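Local atomic coordinates of putative aminotransferase (Actinomadura melliaura, PDB entry 4ZWV), a protein that probably transfers an amino group to a sugar with the help of pyridoxal 5'-phosphate, in building the aminopentose of the indolocarbazole AT2433. Residues V256-Q259 / L260-R264; V173-G176 / S177-N180; S342-D345 / R346-S349. All coordinates share one frame; numbering follows the deposited sequence.

Contact 1 (V256-Q259 / L260-R264)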
loop_
_atom_site.group_PDB
_atom_site.type_symbol
_atom_site.label_atom_id
_atom_site.label_comp_id
_atom_site.label_asym_id
_atom_site.label_seq_id
_atom_site.Cartn_x
_atom_site.Cartn_y
_atom_site.Cartn_z
ATOM N N VAL A 256 -10.133 9.614 -21.210
ATOM C CA VAL A 256 -9.114 8.591 -21.388
ATOM C C VAL A 256 -9.237 7.924 -22.762
ATOM O O VAL A 256 -8.227 7.573 -23.366
ATOM C CB VAL A 256 -9.156 7.532 -20.256
ATOM C CG1 VAL A 256 -10.458 6.746 -20.274
ATOM C CG2 VAL A 256 -7.947 6.609 -20.344
ATOM N N ASP A 257 -10.458 7.799 -23.278
ATOM C CA ASP A 257 -10.663 7.180 -24.592
ATOM C C ASP A 257 -10.011 7.986 -25.723
ATOM O O ASP A 257 -9.393 7.414 -26.624
ATOM C CB ASP A 257 -12.155 7.018 -24.888
ATOM C CG ASP A 257 -12.799 5.921 -24.066
ATOM O OD1 ASP A 257 -12.078 5.005 -23.624
ATOM O OD2 ASP A 257 -14.030 5.981 -23.863
ATOM N N GLU A 258 -10.148 9.306 -25.668
ATOM C CA GLU A 258 -9.532 10.165 -26.671
ATOM C C GLU A 258 -8.013 10.115 -26.546
ATOM O O GLU A 258 -7.299 10.101 -27.548
ATOM C CB GLU A 258 -10.040 11.604 -26.549
ATOM C CG GLU A 258 -9.311 12.615 -27.433
ATOM C CD GLU A 258 -9.512 12.391 -28.931
ATOM O OE1 GLU A 258 -10.367 11.569 -29.327
ATOM O OE2 GLU A 258 -8.805 13.055 -29.719
ATOM N N GLN A 259 -7.513 10.064 -25.316
ATOM C CA GLN A 259 -6.077 9.981 -25.137
ATOM C C GLN A 259 -5.539 8.664 -25.714
ATOM O O GLN A 259 -4.496 8.649 -26.363
ATOM C CB GLN A 259 -5.725 10.158 -23.661
ATOM C CG GLN A 259 -5.809 11.633 -23.232
ATOM C CD GLN A 259 -6.407 11.849 -21.847
ATOM O OE1 GLN A 259 -7.061 12.869 -21.601
ATOM N NE2 GLN A 259 -6.184 10.903 -20.940
ATOM N N LEU A 260 -6.263 7.575 -25.485
ATOM C CA LEU A 260 -5.893 6.277 -26.039
ATOM C C LEU A 260 -5.875 6.311 -27.567
ATOM O O LEU A 260 -4.994 5.734 -28.207
ATOM C CB LEU A 260 -6.856 5.199 -25.542
ATOM C CG LEU A 260 -6.468 3.743 -25.771
ATOM C CD1 LEU A 260 -5.044 3.455 -25.286
ATOM C CD2 LEU A 260 -7.470 2.843 -25.063
ATOM N N ARG A 261 -6.863 6.983 -28.144
ATOM C CA ARG A 261 -6.939 7.126 -29.592
ATOM C C ARG A 261 -5.680 7.830 -30.112
ATOM O O ARG A 261 -5.123 7.435 -31.123
ATOM C CB ARG A 261 -8.201 7.889 -29.986
ATOM C CG ARG A 261 -8.439 7.948 -31.489
ATOM C CD ARG A 261 -9.541 8.935 -31.828
ATOM N NE ARG A 261 -9.092 10.306 -31.600
ATOM C CZ ARG A 261 -8.309 10.980 -32.437
ATOM N NH1 ARG A 261 -7.898 10.414 -33.564
ATOM N NH2 ARG A 261 -7.937 12.219 -32.151
ATOM N N LEU A 262 -5.206 8.840 -29.384
ATOM C CA LEU A 262 -4.007 9.564 -29.799
ATOM C C LEU A 262 -2.740 8.710 -29.658
ATOM O O LEU A 262 -1.884 8.732 -30.548
ATOM C CB LEU A 262 -3.862 10.863 -29.004
ATOM C CG LEU A 262 -4.937 11.913 -29.285
ATOM C CD1 LEU A 262 -4.818 13.077 -28.322
ATOM C CD2 LEU A 262 -4.844 12.409 -30.724
ATOM N N HIS A 263 -2.617 7.962 -28.556
ATOM C CA HIS A 263 -1.509 7.004 -28.427
ATOM C C HIS A 263 -1.444 6.110 -29.662
ATOM O O HIS A 263 -0.385 5.916 -30.262
ATOM C CB HIS A 263 -1.662 6.106 -27.188
ATOM C CG HIS A 263 -1.197 6.724 -25.901
ATOM N ND1 HIS A 263 -0.069 6.287 -25.237
ATOM C CD2 HIS A 263 -1.725 7.711 -25.136
ATOM C CE1 HIS A 263 0.083 6.985 -24.124
ATOM N NE2 HIS A 263 -0.909 7.854 -24.038
ATOM N N ARG A 264 -2.596 5.568 -30.034
ATOM C CA ARG A 264 -2.664 4.631 -31.149
ATOM C C ARG A 264 -2.402 5.304 -32.491
ATOM O O ARG A 264 -1.716 4.745 -33.343
ATOM C CB ARG A 264 -4.022 3.925 -31.140
ATOM C CG ARG A 264 -4.123 2.924 -29.993
ATOM C CD ARG A 264 -5.548 2.490 -29.690
ATOM N NE ARG A 264 -5.541 1.464 -28.650
ATOM C CZ ARG A 264 -6.600 1.108 -27.929
ATOM N NH1 ARG A 264 -7.772 1.694 -28.121
ATOM N NH2 ARG A 264 -6.480 0.162 -27.000
#
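In the middle of the long helix 243-273, E258 and R261 form an i to i+3 salt bridge that shows how two flexible chains can be matched on one helical turn. The two side chains run side by side in the same direction, and the arginine grips the carboxylate side-on with two nitrogens, NE and NH2. R261 NH2 meets E258 OE2 on its syn side at 2.7 Å, while R261 NE reaches E258 OE1 at 2.9 Å from above the carboxylate plane. Both oxygens lie close to the guanidinium plane, yet the two flat groups are turned 35° apart, so the fork is twisted rather than coplanar. A bend at chi3 (70°) turns the R261 guanidinium back toward E258; its remaining nitrogen, NH1, pairs with E265 one turn further on. L262 CG sits 3.4 Å from E258 O and 4.1 Å from E258 OE2, laying an apolar branch beside the carboxylate. A serine here removes the isobutyl group and would probably open a gap beside E258 O and expose that flank of the ion pair. Underneath, successive i to i+4 backbone bonds carry the helix, among them H263 N to Q259 O at 3.0 Å. The same Q259 O lies at the edge of the H263 ring, 3.2 Å from H263 CD2, while H263 ND1 bonds to F293 O. Around the helix, D257 forms a salt bridge with R45 of helix 33-46, and R264 bonds to the backbone of G291, just after strand 289-290.

Contact 2 (V173-G176 / S177-N180)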
loop_
_atom_site.group_PDB
_atom_site.type_symbol
_atom_site.label_atom_id
_atom_site.label_comp_id
_atom_site.label_asym_id
_atom_site.label_seq_id
_atom_site.Cartn_x
_atom_site.Cartn_y
_atom_site.Cartn_z
ATOM N N VAL A 173 -11.831 -9.315 -27.499
ATOM C CA VAL A 173 -12.257 -9.381 -26.110
ATOM C C VAL A 173 -11.366 -8.452 -25.292
ATOM O O VAL A 173 -10.139 -8.531 -25.367
ATOM C CB VAL A 173 -12.177 -10.824 -25.574
ATOM C CG1 VAL A 173 -12.465 -10.874 -24.070
ATOM C CG2 VAL A 173 -13.136 -11.726 -26.348
ATOM N N PRO A 174 -11.979 -7.556 -24.502
ATOM C CA PRO A 174 -11.183 -6.650 -23.666
ATOM C C PRO A 174 -10.335 -7.400 -22.656
ATOM O O PRO A 174 -10.784 -8.410 -22.094
ATOM C CB PRO A 174 -12.241 -5.807 -22.941
ATOM C CG PRO A 174 -13.490 -6.649 -22.984
ATOM C CD PRO A 174 -13.427 -7.400 -24.285
ATOM N N LEU A 175 -9.121 -6.922 -22.408
ATOM C CA LEU A 175 -8.374 -7.458 -21.277
ATOM C C LEU A 175 -9.232 -7.381 -20.015
ATOM O O LEU A 175 -9.996 -6.420 -19.824
ATOM C CB LEU A 175 -7.055 -6.714 -21.067
ATOM C CG LEU A 175 -6.027 -6.814 -22.193
ATOM C CD1 LEU A 175 -4.735 -6.154 -21.741
ATOM C CD2 LEU A 175 -5.791 -8.282 -22.605
ATOM N N GLY A 176 -9.120 -8.409 -19.182
ATOM C CA GLY A 176 -10.003 -8.573 -18.035
ATOM C C GLY A 176 -11.042 -9.670 -18.238
ATOM O O GLY A 176 -11.685 -10.107 -17.286
ATOM N N SER A 177 -11.211 -10.140 -19.472
ATOM C CA SER A 177 -12.280 -11.088 -19.772
ATOM C C SER A 177 -11.788 -12.360 -20.453
ATOM O O SER A 177 -12.537 -12.995 -21.201
ATOM C CB SER A 177 -13.348 -10.432 -20.659
ATOM O OG SER A 177 -14.077 -9.445 -19.946
ATOM N N HIS A 178 -10.545 -12.749 -20.178
ATOM C CA HIS A 178 -9.993 -13.947 -20.812
ATOM C C HIS A 178 -9.829 -15.106 -19.823
ATOM O O HIS A 178 -9.184 -16.102 -20.126
ATOM C CB HIS A 178 -8.651 -13.627 -21.484
ATOM C CG HIS A 178 -8.756 -12.624 -22.589
ATOM N ND1 HIS A 178 -8.641 -11.267 -22.374
ATOM C CD2 HIS A 178 -8.976 -12.778 -23.917
ATOM C CE1 HIS A 178 -8.783 -10.629 -23.523
ATOM N NE2 HIS A 178 -8.980 -11.523 -24.476
ATOM N N GLY A 179 -10.439 -14.993 -18.647
ATOM C CA GLY A 179 -10.442 -16.103 -17.709
ATOM C C GLY A 179 -9.336 -16.085 -16.656
ATOM O O GLY A 179 -9.250 -17.006 -15.835
ATOM N N ASN A 180 -8.473 -15.072 -16.705
ATOM C CA ASN A 180 -7.408 -14.898 -15.724
ATOM C C ASN A 180 -7.666 -13.681 -14.860
ATOM O O ASN A 180 -8.314 -12.725 -15.303
ATOM C CB ASN A 180 -6.038 -14.709 -16.386
ATOM C CG ASN A 180 -5.739 -15.755 -17.419
ATOM O OD1 ASN A 180 -5.832 -16.955 -17.149
ATOM N ND2 ASN A 180 -5.388 -15.308 -18.627
HETATM O O HOH W 1 -12.741 -7.182 -19.269
HETATM O O HOH W 2 -7.477 -10.454 -20.028
HETATM O O HOH W 3 -10.489 -11.249 -14.744
HETATM O O HOH W 4 -11.920 -13.094 -16.967
#
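A type II beta turn from P174 to S177 reverses the chain, closed by a bent backbone bond from S177 N to P174 O (3.2 Å, 135° at the hydrogen). V173 and H178, whose side chains run antiparallel alongside each other, meet across the turn. V173 CG1 sits over one face of the H178 ring in a CH-pi contact, 3.8 Å from its centroid and displaced from the ring centre; the same methyl lies 3.6 Å from S177 CB. With CG anti to its carbonyl carbon (chi1 -63°), H178 swings its ring back over the turn, where L175 CD2 touches H178 CE1 at 3.9 Å. The turn follows strand 173-174, an outer strand of a small antiparallel sheet, and leads toward strand 181-185 of the large mixed sheet. Its third position is taken by G176, where at a phi of 106° a side chain would collide with the carbonyl oxygen of L175. Waters bridge polar atoms of the turn: one joins G176 N, at 2.8 Å, to H178 ND1, and another donates to L175 O while accepting from S177 OG. H178 NE2 is bonded to Y170 O of the adjacent strand 169-170, so both ring nitrogens have a partner.

Contact 3 (S342-D345 / R346-S349)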
loop_
_atom_site.group_PDB
_atom_site.type_symbol
_atom_site.label_atom_id
_atom_site.label_comp_id
_atom_site.label_asym_id
_atom_site.label_seq_id
_atom_site.Cartn_x
_atom_site.Cartn_y
_atom_site.Cartn_z
ATOM N N SER A 342 19.743 -10.707 -26.690
ATOM C CA SER A 342 19.909 -10.321 -28.097
ATOM C C SER A 342 19.248 -8.983 -28.429
ATOM O O SER A 342 19.512 -8.419 -29.495
ATOM C CB SER A 342 19.357 -11.407 -29.031
ATOM O OG SER A 342 17.940 -11.387 -29.070
ATOM N N VAL A 343 18.407 -8.473 -27.532
ATOM C CA VAL A 343 17.742 -7.195 -27.782
ATOM C C VAL A 343 17.966 -6.126 -26.704
ATOM O O VAL A 343 17.668 -4.948 -26.920
ATOM C CB VAL A 343 16.214 -7.383 -27.947
ATOM C CG1 VAL A 343 15.907 -8.154 -29.221
ATOM C CG2 VAL A 343 15.609 -8.072 -26.726
ATOM N N TYR A 344 18.479 -6.518 -25.540
ATOM C CA TYR A 344 18.502 -5.589 -24.412
ATOM C C TYR A 344 19.431 -4.386 -24.624
ATOM O O TYR A 344 19.181 -3.308 -24.074
ATOM C CB TYR A 344 18.888 -6.319 -23.128
ATOM C CG TYR A 344 18.764 -5.449 -21.898
ATOM C CD1 TYR A 344 17.519 -4.998 -21.464
ATOM C CD2 TYR A 344 19.888 -5.072 -21.174
ATOM C CE1 TYR A 344 17.395 -4.203 -20.337
ATOM C CE2 TYR A 344 19.773 -4.274 -20.042
ATOM C CZ TYR A 344 18.528 -3.840 -19.638
ATOM O OH TYR A 344 18.423 -3.059 -18.515
ATOM N N ASP A 345 20.479 -4.560 -25.426
ATOM C CA ASP A 345 21.405 -3.466 -25.701
ATOM C C ASP A 345 20.962 -2.661 -26.914
ATOM O O ASP A 345 21.623 -1.701 -27.298
ATOM C CB ASP A 345 22.820 -3.988 -25.940
ATOM C CG ASP A 345 23.452 -4.550 -24.688
ATOM O OD1 ASP A 345 23.269 -3.948 -23.611
ATOM O OD2 ASP A 345 24.125 -5.598 -24.786
ATOM N N ARG A 346 19.837 -3.053 -27.501
ATOM C CA ARG A 346 19.317 -2.384 -28.690
ATOM C C ARG A 346 18.008 -1.649 -28.442
ATOM O O ARG A 346 17.695 -0.678 -29.129
ATOM C CB ARG A 346 19.120 -3.394 -29.818
ATOM C CG ARG A 346 20.420 -3.982 -30.340
ATOM C CD ARG A 346 20.154 -5.264 -31.111
ATOM N NE ARG A 346 19.314 -5.011 -32.273
ATOM C CZ ARG A 346 18.356 -5.828 -32.695
ATOM N NH1 ARG A 346 18.095 -6.955 -32.039
ATOM N NH2 ARG A 346 17.649 -5.510 -33.768
HETATM N N MSE A 347 17.239 -2.107 -27.466
HETATM C CA MSE A 347 15.896 -1.571 -27.305
HETATM C C MSE A 347 15.902 -0.136 -26.795
HETATM O O MSE A 347 16.730 0.257 -25.959
HETATM C CB MSE A 347 15.068 -2.459 -26.369
HETATM C CG MSE A 347 15.629 -2.563 -24.991
HETATM SE SE MSE A 347 14.489 -3.694 -23.879
HETATM C CE MSE A 347 14.655 -5.371 -24.793
ATOM N N VAL A 348 14.962 0.648 -27.301
ATOM C CA VAL A 348 14.747 2.014 -26.817
ATOM C C VAL A 348 13.270 2.395 -26.973
ATOM O O VAL A 348 12.648 2.101 -27.996
ATOM C CB VAL A 348 15.657 3.030 -27.548
ATOM C CG1 VAL A 348 15.583 2.852 -29.046
ATOM C CG2 VAL A 348 15.319 4.470 -27.130
ATOM N N SER A 349 12.709 3.005 -25.928
ATOM C CA SER A 349 11.307 3.419 -25.905
ATOM C C SER A 349 11.204 4.883 -26.319
ATOM O O SER A 349 11.960 5.730 -25.827
ATOM C CB SER A 349 10.696 3.234 -24.509
ATOM O OG SER A 349 10.738 1.875 -24.080
#
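V343 and M347, a selenomethionine, cross at an angle in the passage from helix 338-344 to strand 347-350. V343 CG2 presses on M347 CE at 3.5 Å, closer than two methyls usually come. The M347 chain starts with CG between its backbone N and carbonyl carbon (chi1 61°) and bends at chi3, which carries CE back to the valine. Its selenium also comes obliquely to the Y344 ring, 4.1 Å from Y344 CD1 and 5.3 Å from the ring centroid: a Met-aromatic contact. R346 leaves the turn on another course. Its chain bends at chi3 and brings NH1 to S342 O at 3.3 Å, a long but fairly straight bond (161° at the hydrogen), with the oxygen lying in the guanidinium plane. V343 CG1, 3.8 Å from R346 NH1, approaches the same group obliquely. The other terminal nitrogen, NH2, forms a salt bridge with E281 of strand 280-282, and this second partner probably fixes the rotation of the guanidinium. The backbone is gathered at V343 O, which accepts two bonds of 2.9 Å: M347 N lies nearly along the C=O axis, whereas R346 N stands above the carbonyl plane. Y344 completes the surroundings, its ring in a cation-pi contact with R323 and its OH bonded to R323 N. The arrangement is that of a helix-to-strand connection leading from helix 338-344 into strand 347-350, an outer strand of a three-stranded antiparallel sheet.

Followed from the N terminus, the three contacts come in series, and none nests within or crosses another. Contact 2 comes first, closing a tight turn between the small sheet that includes strand 173-174 and strand 181-185 of the seven-stranded mixed sheet. Contact 1 follows on helix 243-273; it closes no loop but joins successive turns of one helix, its nearest atoms about 8 Å from those of contact 2. Contact 3, last in the chain, closes the short turn from helix 338-344 into strand 347-350. Contact 2 includes an outer strand of the small sheet, and contact 1 reaches its opposite edge through R264, which bonds beside strand 289-290; contact 3 belongs to a separate three-stranded sheet.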